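Local coordinates for protein FdhC (Acinetobacter nosocomialis, PDB 5KTA) that probably transfers an acyl group from an acyl-coenzyme A to an acceptor, as a coenzyme A-binding member of the GNAT family, at residues Phe4-Asn9 with Tyr116-Ser121; Phe125-Phe130 with Tyr159-Lys164; Phe66-Ser71 with Trp97-His102. All coordinates share one frame; numbering follows the deposited sequence.

The three contacts sample two sheets and helix 107-122, which touches residues of both. Contact 1 sets the N-terminal edge of the five-stranded sheet against that helix, and contact 3 spans two strands of the same sheet; their centres are about 15 Å apart, and Phe4 CD1 reaches Phe66 CZ at 3.8 Å. Contact 2, in the three-stranded sheet, is centred about 15 Å from contact 1 and joined to it by a probable hydrogen bond from Phe125 N to Gly119 O (2.9 Å). Contacts 2 and 3 do not touch. Contact 3 contains the coenzyme A-binding residues Trp97 and Leu99; the side chain of Phe130 in contact 2 is about 7 Å from that of Trp97.

Contact 1 (Phe4-Asn9 with Tyr116-Ser121); sequences FNLKAN and YEAGFS
Leu6 carries CG anti to its carbonyl carbon (chi1 -62°), which swings its two methyls round to the helix, while Glu117 has CG anti to the backbone N (chi1 -178°) and runs out extended alongside CD2 of the leucine. The two side chains slide past each other in opposite directions. Leu6 CD2 lies 3.9 Å from Glu117 OE1, beside the acid's aliphatic stem, and Leu6 CD1 rests 3.8 Å from Ala118 CB. On the same small methyl, Phe4 CE2 comes obliquely to 4.0 Å from Ala118 CB. In this GNAT fold the short, weakly bonded edge strand 6-7 lies against helix 107-122, which follows the strand 95-99 that carries coenzyme A-binding residues. Across the segments no direct hydrogen bond forms; the polar link is a water. It accepts from Lys7 N at 2.9 Å and has Asn5 O and Glu117 OE1 each at 2.9 Å, though with more acceptors around it than protons to give. Phe4 and Asn5 are also magnesium-site residues. Within the sheet, the Phe4 ring is edge-to-face with Tyr64 of strand 64-70, and Leu6 packs on Leu13 of strand 11-15.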
loop_
_atom_site.group_PDB
_atom_site.type_symbol
_atom_site.label_atom_id
_atom_site.label_comp_id
_atom_site.label_asym_id
_atom_site.label_seq_id
_atom_site.Cartn_x
_atom_site.Cartn_y
_atom_site.Cartn_z
ATOM N N PHE A 4 -9.471 5.442 -10.465
ATOM C CA PHE A 4 -9.073 4.106 -10.201
ATOM C C PHE A 4 -10.331 3.309 -10.040
ATOM O O PHE A 4 -11.361 3.815 -9.611
ATOM C CB PHE A 4 -8.276 4.105 -8.906
ATOM C CG PHE A 4 -6.943 4.785 -9.040
ATOM C CD1 PHE A 4 -6.793 6.129 -8.664
ATOM C CD2 PHE A 4 -5.858 4.127 -9.584
ATOM C CE1 PHE A 4 -5.586 6.778 -8.831
ATOM C CE2 PHE A 4 -4.639 4.769 -9.725
ATOM C CZ PHE A 4 -4.487 6.102 -9.325
ATOM N N ASN A 5 -10.257 2.035 -10.356
ATOM C CA ASN A 5 -11.394 1.151 -10.118
ATOM C C ASN A 5 -10.752 -0.135 -9.632
ATOM O O ASN A 5 -10.598 -1.084 -10.370
ATOM C CB ASN A 5 -12.238 0.956 -11.395
ATOM C CG ASN A 5 -12.593 2.272 -12.080
ATOM O OD1 ASN A 5 -13.491 3.007 -11.655
ATOM N ND2 ASN A 5 -11.858 2.583 -13.132
ATOM N N LEU A 6 -10.313 -0.104 -8.388
ATOM C CA LEU A 6 -9.497 -1.189 -7.848
ATOM C C LEU A 6 -10.330 -2.083 -6.957
ATOM O O LEU A 6 -10.702 -1.709 -5.872
ATOM C CB LEU A 6 -8.313 -0.578 -7.097
ATOM C CG LEU A 6 -7.418 0.256 -8.020
ATOM C CD1 LEU A 6 -6.534 1.138 -7.133
ATOM C CD2 LEU A 6 -6.537 -0.568 -8.916
ATOM N N LYS A 7 -10.645 -3.296 -7.438
ATOM C CA LYS A 7 -11.501 -4.213 -6.686
ATOM C C LYS A 7 -10.925 -5.607 -6.837
ATOM O O LYS A 7 -10.633 -5.996 -7.936
ATOM C CB LYS A 7 -12.871 -4.122 -7.358
ATOM C CG LYS A 7 -13.927 -5.104 -6.936
ATOM C CD LYS A 7 -14.744 -4.578 -5.773
ATOM C CE LYS A 7 -15.287 -5.693 -4.872
ATOM N NZ LYS A 7 -16.477 -6.285 -5.505
ATOM N N ALA A 8 -10.768 -6.329 -5.761
ATOM C CA ALA A 8 -10.198 -7.674 -5.765
ATOM C C ALA A 8 -11.320 -8.631 -5.247
ATOM O O ALA A 8 -12.507 -8.260 -5.198
ATOM C CB ALA A 8 -8.919 -7.737 -4.918
ATOM N N ASN A 9 -10.972 -9.824 -4.820
ATOM C CA ASN A 9 -12.003 -10.806 -4.471
ATOM C C ASN A 9 -12.861 -10.456 -3.261
ATOM O O ASN A 9 -14.115 -10.652 -3.286
ATOM C CB ASN A 9 -11.343 -12.181 -4.314
ATOM C CG ASN A 9 -12.365 -13.347 -4.384
ATOM O OD1 ASN A 9 -13.323 -13.315 -5.108
ATOM N ND2 ASN A 9 -12.106 -14.358 -3.649
ATOM N N TYR A 116 -0.244 -3.163 -7.366
ATOM C CA TYR A 116 0.473 -3.426 -8.620
ATOM C C TYR A 116 -0.364 -3.141 -9.856
ATOM O O TYR A 116 0.127 -2.581 -10.858
ATOM C CB TYR A 116 1.094 -4.805 -8.626
ATOM C CG TYR A 116 2.174 -4.989 -7.585
ATOM C CD1 TYR A 116 3.255 -4.117 -7.519
ATOM C CD2 TYR A 116 2.135 -6.034 -6.674
ATOM C CE1 TYR A 116 4.272 -4.284 -6.587
ATOM C CE2 TYR A 116 3.144 -6.200 -5.722
ATOM C CZ TYR A 116 4.201 -5.322 -5.691
ATOM O OH TYR A 116 5.220 -5.417 -4.798
ATOM N N GLU A 117 -1.642 -3.461 -9.777
ATOM C CA GLU A 117 -2.585 -3.078 -10.803
ATOM C C GLU A 117 -2.632 -1.530 -11.013
ATOM O O GLU A 117 -2.483 -1.028 -12.143
ATOM C CB GLU A 117 -3.962 -3.634 -10.446
ATOM C CG GLU A 117 -5.029 -3.329 -11.502
ATOM C CD GLU A 117 -6.373 -4.040 -11.211
ATOM O OE1 GLU A 117 -7.420 -3.399 -11.400
ATOM O OE2 GLU A 117 -6.437 -5.226 -10.759
ATOM N N ALA A 118 -2.814 -0.773 -9.919
ATOM C CA ALA A 118 -2.789 0.659 -9.986
ATOM C C ALA A 118 -1.485 1.198 -10.591
ATOM O O ALA A 118 -1.524 2.108 -11.464
ATOM C CB ALA A 118 -3.038 1.274 -8.616
ATOM N N GLY A 119 -0.371 0.620 -10.163
ATOM C CA GLY A 119 0.943 1.035 -10.594
ATOM C C GLY A 119 1.284 0.695 -12.051
ATOM O O GLY A 119 1.690 1.556 -12.853
ATOM N N PHE A 120 1.224 -0.586 -12.343
ATOM C CA PHE A 120 1.637 -1.055 -13.660
ATOM C C PHE A 120 0.553 -0.834 -14.702
ATOM O O PHE A 120 0.882 -0.490 -15.821
ATOM C CB PHE A 120 2.023 -2.495 -13.590
ATOM C CG PHE A 120 3.244 -2.771 -12.762
ATOM C CD1 PHE A 120 4.496 -2.324 -13.171
ATOM C CD2 PHE A 120 3.155 -3.539 -11.593
ATOM C CE1 PHE A 120 5.618 -2.633 -12.426
ATOM C CE2 PHE A 120 4.265 -3.835 -10.835
ATOM C CZ PHE A 120 5.509 -3.423 -11.266
ATOM N N SER A 121 -0.717 -1.014 -14.354
ATOM C CA SER A 121 -1.798 -0.863 -15.322
ATOM C C SER A 121 -2.325 0.557 -15.392
ATOM O O SER A 121 -2.156 1.240 -16.420
ATOM C CB SER A 121 -2.909 -1.913 -15.096
ATOM O OG SER A 121 -4.026 -1.716 -15.981
HETATM O O HOH W 1 -9.985 -3.868 -10.164
#

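Contact 2 (Phe125-Phe130 with Tyr159-Lys164); sequences FEQSHF and YYIFPK
Phe130 and Tyr160 are cross-strand neighbours in the antiparallel pairing of strands 127-133 and 157-163, where the axes of the segments 127-130 and 159-163 approach to 4.6 Å at 165°. This belongs to the C-terminal, three-stranded part of the GNAT fold, where the strand 157-163 inserts between 127-133 and 149-153. From CB the Phe130 chain leaves with CG wedged between its backbone N and carbonyl carbon (chi1 60°), a setting that lays the ring against its cross-strand partner. Phe130 CD2 stands 4.0 Å from Tyr160 CB; farther out Phe130 CE2 closes to 3.6 Å on Tyr160 CB, and CZ stays near it too. Tyr160 CB therefore sits over one face of the ring, displaced toward its rim, in a CH-pi contact. The tyrosine ring itself is nearly parallel, its plane at 22°, but slid so far aside that the rings barely overlap; its hydroxyl goes to His140 instead. Phe130 CE1 meets Phe162 CB at 4.2 Å, near the ring plane at its edge. On the sheet's other surface Gln127 OE1, which bonds to Ser91, touches Ile161 CD1 at 3.6 Å. Two hydrogen-bonded pairs hold the backbones: Ser128 with Phe162, and Phe130 with Tyr160, where Tyr160 N meets Phe130 O at 2.9 Å.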
loop_
_atom_site.group_PDB
_atom_site.type_symbol
_atom_site.label_atom_id
_atom_site.label_comp_id
_atom_site.label_asym_id
_atom_site.label_seq_id
_atom_site.Cartn_x
_atom_site.Cartn_y
_atom_site.Cartn_z
ATOM N N PHE A 125 3.530 2.399 -14.875
ATOM C CA PHE A 125 4.901 2.299 -14.462
ATOM C C PHE A 125 5.520 1.016 -15.024
ATOM O O PHE A 125 4.821 0.126 -15.404
ATOM C CB PHE A 125 5.034 2.280 -12.919
ATOM C CG PHE A 125 4.849 3.633 -12.303
ATOM C CD1 PHE A 125 5.916 4.469 -12.147
ATOM C CD2 PHE A 125 3.611 4.069 -11.909
ATOM C CE1 PHE A 125 5.747 5.741 -11.591
ATOM C CE2 PHE A 125 3.411 5.337 -11.387
ATOM C CZ PHE A 125 4.491 6.176 -11.217
ATOM N N GLU A 126 6.832 0.951 -14.977
ATOM C CA GLU A 126 7.622 -0.168 -15.432
ATOM C C GLU A 126 8.234 -1.029 -14.345
ATOM O O GLU A 126 8.628 -2.155 -14.623
ATOM C CB GLU A 126 8.783 0.369 -16.301
ATOM C CG GLU A 126 8.247 1.002 -17.561
ATOM C CD GLU A 126 7.488 0.040 -18.461
ATOM O OE1 GLU A 126 6.797 0.583 -19.315
ATOM O OE2 GLU A 126 7.600 -1.219 -18.327
ATOM N N GLN A 127 8.404 -0.484 -13.153
ATOM C CA GLN A 127 8.853 -1.244 -11.987
ATOM C C GLN A 127 8.365 -0.590 -10.666
ATOM O O GLN A 127 7.934 0.546 -10.665
ATOM C CB GLN A 127 10.355 -1.377 -11.945
ATOM C CG GLN A 127 11.062 -0.085 -11.960
ATOM C CD GLN A 127 12.491 -0.207 -11.471
ATOM O OE1 GLN A 127 12.845 0.251 -10.359
ATOM N NE2 GLN A 127 13.332 -0.767 -12.309
ATOM N N SER A 128 8.509 -1.316 -9.578
ATOM C CA SER A 128 8.193 -0.846 -8.263
ATOM C C SER A 128 9.439 -1.039 -7.426
ATOM O O SER A 128 10.068 -2.092 -7.504
ATOM C CB SER A 128 7.027 -1.579 -7.596
ATOM O OG SER A 128 6.811 -0.979 -6.302
ATOM N N HIS A 129 9.781 -0.000 -6.658
ATOM C CA HIS A 129 10.936 0.017 -5.727
ATOM C C HIS A 129 10.359 0.155 -4.337
ATOM O O HIS A 129 9.359 0.855 -4.166
ATOM C CB HIS A 129 12.055 1.062 -6.120
ATOM C CG HIS A 129 11.645 2.530 -6.046
ATOM N ND1 HIS A 129 10.860 3.150 -7.002
ATOM C CD2 HIS A 129 11.944 3.497 -5.139
ATOM C CE1 HIS A 129 10.674 4.420 -6.685
ATOM N NE2 HIS A 129 11.334 4.660 -5.554
ATOM N N PHE A 130 10.848 -0.589 -3.341
ATOM C CA PHE A 130 10.327 -0.388 -1.964
ATOM C C PHE A 130 11.280 -0.968 -0.941
ATOM O O PHE A 130 12.108 -1.758 -1.297
ATOM C CB PHE A 130 8.893 -0.971 -1.764
ATOM C CG PHE A 130 8.756 -2.435 -2.001
ATOM C CD1 PHE A 130 8.395 -2.925 -3.232
ATOM C CD2 PHE A 130 8.922 -3.351 -0.949
ATOM C CE1 PHE A 130 8.198 -4.285 -3.426
ATOM C CE2 PHE A 130 8.782 -4.693 -1.149
ATOM C CZ PHE A 130 8.423 -5.175 -2.417
ATOM N N TYR A 159 16.039 -3.624 0.524
ATOM C CA TYR A 159 15.494 -2.908 -0.669
ATOM C C TYR A 159 15.169 -3.915 -1.735
ATOM O O TYR A 159 15.934 -4.846 -2.078
ATOM C CB TYR A 159 16.450 -1.797 -1.168
ATOM C CG TYR A 159 16.743 -0.798 -0.062
ATOM C CD1 TYR A 159 15.854 0.244 0.217
ATOM C CD2 TYR A 159 17.869 -0.932 0.763
ATOM C CE1 TYR A 159 16.082 1.125 1.270
ATOM C CE2 TYR A 159 18.106 -0.052 1.811
ATOM C CZ TYR A 159 17.219 0.987 2.038
ATOM O OH TYR A 159 17.416 1.843 3.067
ATOM N N TYR A 160 13.965 -3.768 -2.240
ATOM C CA TYR A 160 13.382 -4.665 -3.195
ATOM C C TYR A 160 13.002 -3.920 -4.474
ATOM O O TYR A 160 12.706 -2.697 -4.441
ATOM C CB TYR A 160 12.104 -5.242 -2.557
ATOM C CG TYR A 160 12.319 -6.176 -1.437
ATOM C CD1 TYR A 160 12.603 -7.485 -1.688
ATOM C CD2 TYR A 160 12.196 -5.753 -0.106
ATOM C CE1 TYR A 160 12.741 -8.376 -0.664
ATOM C CE2 TYR A 160 12.400 -6.625 0.936
ATOM C CZ TYR A 160 12.669 -7.949 0.623
ATOM O OH TYR A 160 12.829 -8.862 1.611
ATOM N N ILE A 161 13.007 -4.646 -5.582
ATOM C CA ILE A 161 12.365 -4.229 -6.814
ATOM C C ILE A 161 11.350 -5.273 -7.238
ATOM O O ILE A 161 11.486 -6.461 -6.908
ATOM C CB ILE A 161 13.385 -3.878 -7.916
ATOM C CG1 ILE A 161 14.203 -2.674 -7.396
ATOM C CG2 ILE A 161 12.698 -3.624 -9.271
ATOM C CD1 ILE A 161 15.004 -1.900 -8.377
ATOM N N PHE A 162 10.269 -4.815 -7.858
ATOM C CA PHE A 162 9.189 -5.691 -8.283
ATOM C C PHE A 162 8.937 -5.351 -9.746
ATOM O O PHE A 162 8.528 -4.227 -10.083
ATOM C CB PHE A 162 7.931 -5.535 -7.455
ATOM C CG PHE A 162 6.918 -6.596 -7.732
ATOM C CD1 PHE A 162 6.142 -6.544 -8.865
ATOM C CD2 PHE A 162 6.770 -7.660 -6.879
ATOM C CE1 PHE A 162 5.234 -7.544 -9.161
ATOM C CE2 PHE A 162 5.856 -8.670 -7.171
ATOM C CZ PHE A 162 5.090 -8.602 -8.320
ATOM N N PRO A 163 9.267 -6.284 -10.627
ATOM C CA PRO A 163 9.257 -5.955 -12.044
ATOM C C PRO A 163 7.887 -6.234 -12.664
ATOM O O PRO A 163 7.153 -7.095 -12.186
ATOM C CB PRO A 163 10.315 -6.896 -12.602
ATOM C CG PRO A 163 10.165 -8.128 -11.740
ATOM C CD PRO A 163 9.788 -7.636 -10.368
ATOM N N LYS A 164 7.562 -5.454 -13.679
ATOM C CA LYS A 164 6.387 -5.655 -14.516
ATOM C C LYS A 164 6.097 -7.089 -14.858
ATOM O O LYS A 164 4.943 -7.489 -14.873
ATOM C CB LYS A 164 6.531 -4.916 -15.857
ATOM C CG LYS A 164 5.522 -3.817 -16.037
ATOM C CD LYS A 164 4.924 -3.754 -17.427
ATOM C CE LYS A 164 3.422 -3.547 -17.316
ATOM N NZ LYS A 164 2.773 -3.430 -18.649
#

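Contact 3 (Phe66-Ser71 with Trp97-His102); sequences FIIFRS and WILNEH. With SO4 (sulfate ion), chain D.
Ile68 and Leu99 cross at about a right angle, their ends meeting where Ile68 CD1 lies 3.8 Å from Leu99 CD2. Their strands, 64-70 and 95-99, belong to the antiparallel sheet of the GNAT fold and are next-but-one neighbours, with strand 76-82 between them; the axes of the segments 66-70 and 97-99 accordingly come no closer than 8.7 Å, at 26°. Side chains of strand 64-70 bridge the gap. Ile68 sends CD1 toward the second strand, and this methyl comes to the edge of the indole, Ile68 CD1 lying 4.3 Å from Trp97 CD1. Trp97 and Leu99 both bind coenzyme A; Ile68 thus touches two residues of the cofactor site. Trp97 NE1 is taken by Ser111 of helix 107-122.

At the end of strand 64-70, Arg70 turns at its third torsion (chi3 41°), bringing the guanidinium to the loop. His102 O lies in its plane, 2.8 Å from Arg70 NH1, although the donor is tilted from the carbonyl plane. The loop itself is shaped by an Asx turn, His102 N donating to Asn100 OD1. Arg70 also forms a salt bridge with Asp72. A sulfate, probably from the crystallisation liquor and also bonded to Lys105 N, meets the NH1-NH2 edge, NH1 thus bonding both His102 O and the sulfate: Arg70 NH1 reaches sulfate O2 at 3.0 Å and Arg70 NH2 reaches O3 at 2.9 Å.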
loop_
_atom_site.group_PDB
_atom_site.type_symbol
_atom_site.label_atom_id
_atom_site.label_comp_id
_atom_site.label_asym_id
_atom_site.label_seq_id
_atom_site.Cartn_x
_atom_site.Cartn_y
_atom_site.Cartn_z
ATOM N N PHE A 66 -4.560 5.338 -0.689
ATOM C CA PHE A 66 -5.788 4.617 -0.684
ATOM C C PHE A 66 -6.180 4.084 0.666
ATOM O O PHE A 66 -5.318 3.732 1.474
ATOM C CB PHE A 66 -5.637 3.395 -1.592
ATOM C CG PHE A 66 -5.434 3.743 -3.021
ATOM C CD1 PHE A 66 -6.548 4.016 -3.849
ATOM C CD2 PHE A 66 -4.153 3.782 -3.571
ATOM C CE1 PHE A 66 -6.363 4.343 -5.195
ATOM C CE2 PHE A 66 -3.970 4.097 -4.921
ATOM C CZ PHE A 66 -5.074 4.404 -5.735
ATOM N N ILE A 67 -7.516 4.030 0.871
ATOM C CA ILE A 67 -8.114 3.278 1.936
ATOM C C ILE A 67 -8.447 1.922 1.351
ATOM O O ILE A 67 -8.951 1.843 0.241
ATOM C CB ILE A 67 -9.414 3.917 2.505
ATOM C CG1 ILE A 67 -9.159 5.281 3.159
ATOM C CG2 ILE A 67 -9.967 3.041 3.631
ATOM C CD1 ILE A 67 -8.102 5.289 4.222
ATOM N N ILE A 68 -8.137 0.884 2.112
ATOM C CA ILE A 68 -8.532 -0.511 1.855
ATOM C C ILE A 68 -9.837 -0.833 2.575
ATOM O O ILE A 68 -9.977 -0.576 3.733
ATOM C CB ILE A 68 -7.479 -1.517 2.310
ATOM C CG1 ILE A 68 -6.082 -1.092 1.761
ATOM C CG2 ILE A 68 -7.804 -2.903 1.767
ATOM C CD1 ILE A 68 -4.937 -1.855 2.359
ATOM N N PHE A 69 -10.799 -1.358 1.850
ATOM C CA PHE A 69 -12.137 -1.686 2.429
ATOM C C PHE A 69 -12.447 -3.188 2.309
ATOM O O PHE A 69 -11.966 -3.825 1.370
ATOM C CB PHE A 69 -13.200 -0.980 1.623
ATOM C CG PHE A 69 -13.229 0.490 1.853
ATOM C CD1 PHE A 69 -14.030 1.043 2.859
ATOM C CD2 PHE A 69 -12.423 1.323 1.103
ATOM C CE1 PHE A 69 -14.077 2.425 3.077
ATOM C CE2 PHE A 69 -12.457 2.696 1.332
ATOM C CZ PHE A 69 -13.290 3.236 2.292
ATOM N N ARG A 70 -13.251 -3.720 3.233
ATOM C CA ARG A 70 -13.861 -5.059 3.009
ATOM C C ARG A 70 -14.976 -4.918 2.008
ATOM O O ARG A 70 -15.842 -4.086 2.213
ATOM C CB ARG A 70 -14.525 -5.640 4.248
ATOM C CG ARG A 70 -13.838 -5.485 5.559
ATOM C CD ARG A 70 -14.581 -6.153 6.702
ATOM N NE ARG A 70 -15.124 -7.458 6.309
ATOM C CZ ARG A 70 -14.608 -8.648 6.617
ATOM N NH1 ARG A 70 -13.472 -8.762 7.317
ATOM N NH2 ARG A 70 -15.255 -9.745 6.154
ATOM N N SER A 71 -15.021 -5.740 0.988
ATOM C CA SER A 71 -16.135 -5.696 0.018
ATOM C C SER A 71 -17.505 -6.086 0.584
ATOM O O SER A 71 -18.509 -5.557 0.146
ATOM C CB SER A 71 -15.861 -6.555 -1.209
ATOM O OG SER A 71 -14.656 -6.100 -1.812
ATOM N N TRP A 97 1.524 0.835 4.495
ATOM C CA TRP A 97 0.684 -0.331 4.312
ATOM C C TRP A 97 0.314 -0.933 5.645
ATOM O O TRP A 97 1.149 -1.528 6.303
ATOM C CB TRP A 97 1.433 -1.332 3.469
ATOM C CG TRP A 97 0.620 -2.521 3.010
ATOM C CD1 TRP A 97 -0.722 -2.546 2.690
ATOM C CD2 TRP A 97 1.110 -3.846 2.796
ATOM N NE1 TRP A 97 -1.073 -3.802 2.218
ATOM C CE2 TRP A 97 0.015 -4.629 2.309
ATOM C CE3 TRP A 97 2.385 -4.446 2.904
ATOM C CZ2 TRP A 97 0.147 -5.963 1.960
ATOM C CZ3 TRP A 97 2.520 -5.777 2.569
ATOM C CH2 TRP A 97 1.389 -6.552 2.136
ATOM N N ILE A 98 -0.925 -0.751 6.036
ATOM C CA ILE A 98 -1.418 -1.130 7.364
ATOM C C ILE A 98 -2.799 -1.781 7.179
ATOM O O ILE A 98 -3.670 -1.298 6.433
ATOM C CB ILE A 98 -1.560 0.095 8.317
ATOM C CG1 ILE A 98 -0.233 0.910 8.362
ATOM C CG2 ILE A 98 -1.992 -0.405 9.703
ATOM C CD1 ILE A 98 -0.317 2.218 9.135
ATOM N N LEU A 99 -3.009 -2.872 7.882
ATOM C CA LEU A 99 -4.337 -3.517 7.918
ATOM C C LEU A 99 -4.739 -3.763 9.365
ATOM O O LEU A 99 -3.885 -4.181 10.154
ATOM C CB LEU A 99 -4.254 -4.851 7.172
ATOM C CG LEU A 99 -4.167 -4.789 5.647
ATOM C CD1 LEU A 99 -3.655 -6.133 5.182
ATOM C CD2 LEU A 99 -5.513 -4.414 5.051
ATOM N N ASN A 100 -5.996 -3.477 9.705
ATOM C CA ASN A 100 -6.457 -3.639 11.081
ATOM C C ASN A 100 -7.078 -5.045 11.276
ATOM O O ASN A 100 -7.068 -5.891 10.400
ATOM C CB ASN A 100 -7.408 -2.505 11.464
ATOM C CG ASN A 100 -8.756 -2.594 10.781
ATOM O OD1 ASN A 100 -9.194 -3.637 10.245
ATOM N ND2 ASN A 100 -9.432 -1.453 10.755
ATOM N N GLU A 101 -7.722 -5.214 12.414
ATOM C CA GLU A 101 -8.132 -6.525 12.930
ATOM C C GLU A 101 -9.409 -6.895 12.233
ATOM O O GLU A 101 -9.786 -8.035 12.275
ATOM C CB GLU A 101 -8.379 -6.438 14.462
ATOM C CG GLU A 101 -7.279 -5.698 15.260
ATOM C CD GLU A 101 -7.086 -4.158 14.935
ATOM O OE1 GLU A 101 -8.083 -3.467 14.604
ATOM O OE2 GLU A 101 -5.940 -3.631 14.996
ATOM N N HIS A 102 -10.050 -5.945 11.554
ATOM C CA HIS A 102 -11.229 -6.215 10.771
ATOM C C HIS A 102 -10.932 -6.643 9.381
ATOM O O HIS A 102 -11.834 -6.808 8.590
ATOM C CB HIS A 102 -12.132 -4.994 10.783
ATOM C CG HIS A 102 -12.414 -4.515 12.163
ATOM N ND1 HIS A 102 -13.458 -5.005 12.917
ATOM C CD2 HIS A 102 -11.729 -3.665 12.962
ATOM C CE1 HIS A 102 -13.427 -4.442 14.112
ATOM N NE2 HIS A 102 -12.393 -3.619 14.160
HETATM S S SO4 D . -13.142 -12.739 6.658
HETATM O O1 SO4 D . -12.334 -12.791 5.425
HETATM O O2 SO4 D . -12.689 -11.654 7.579
HETATM O O3 SO4 D . -14.548 -12.536 6.251
HETATM O O4 SO4 D . -12.953 -14.000 7.419
#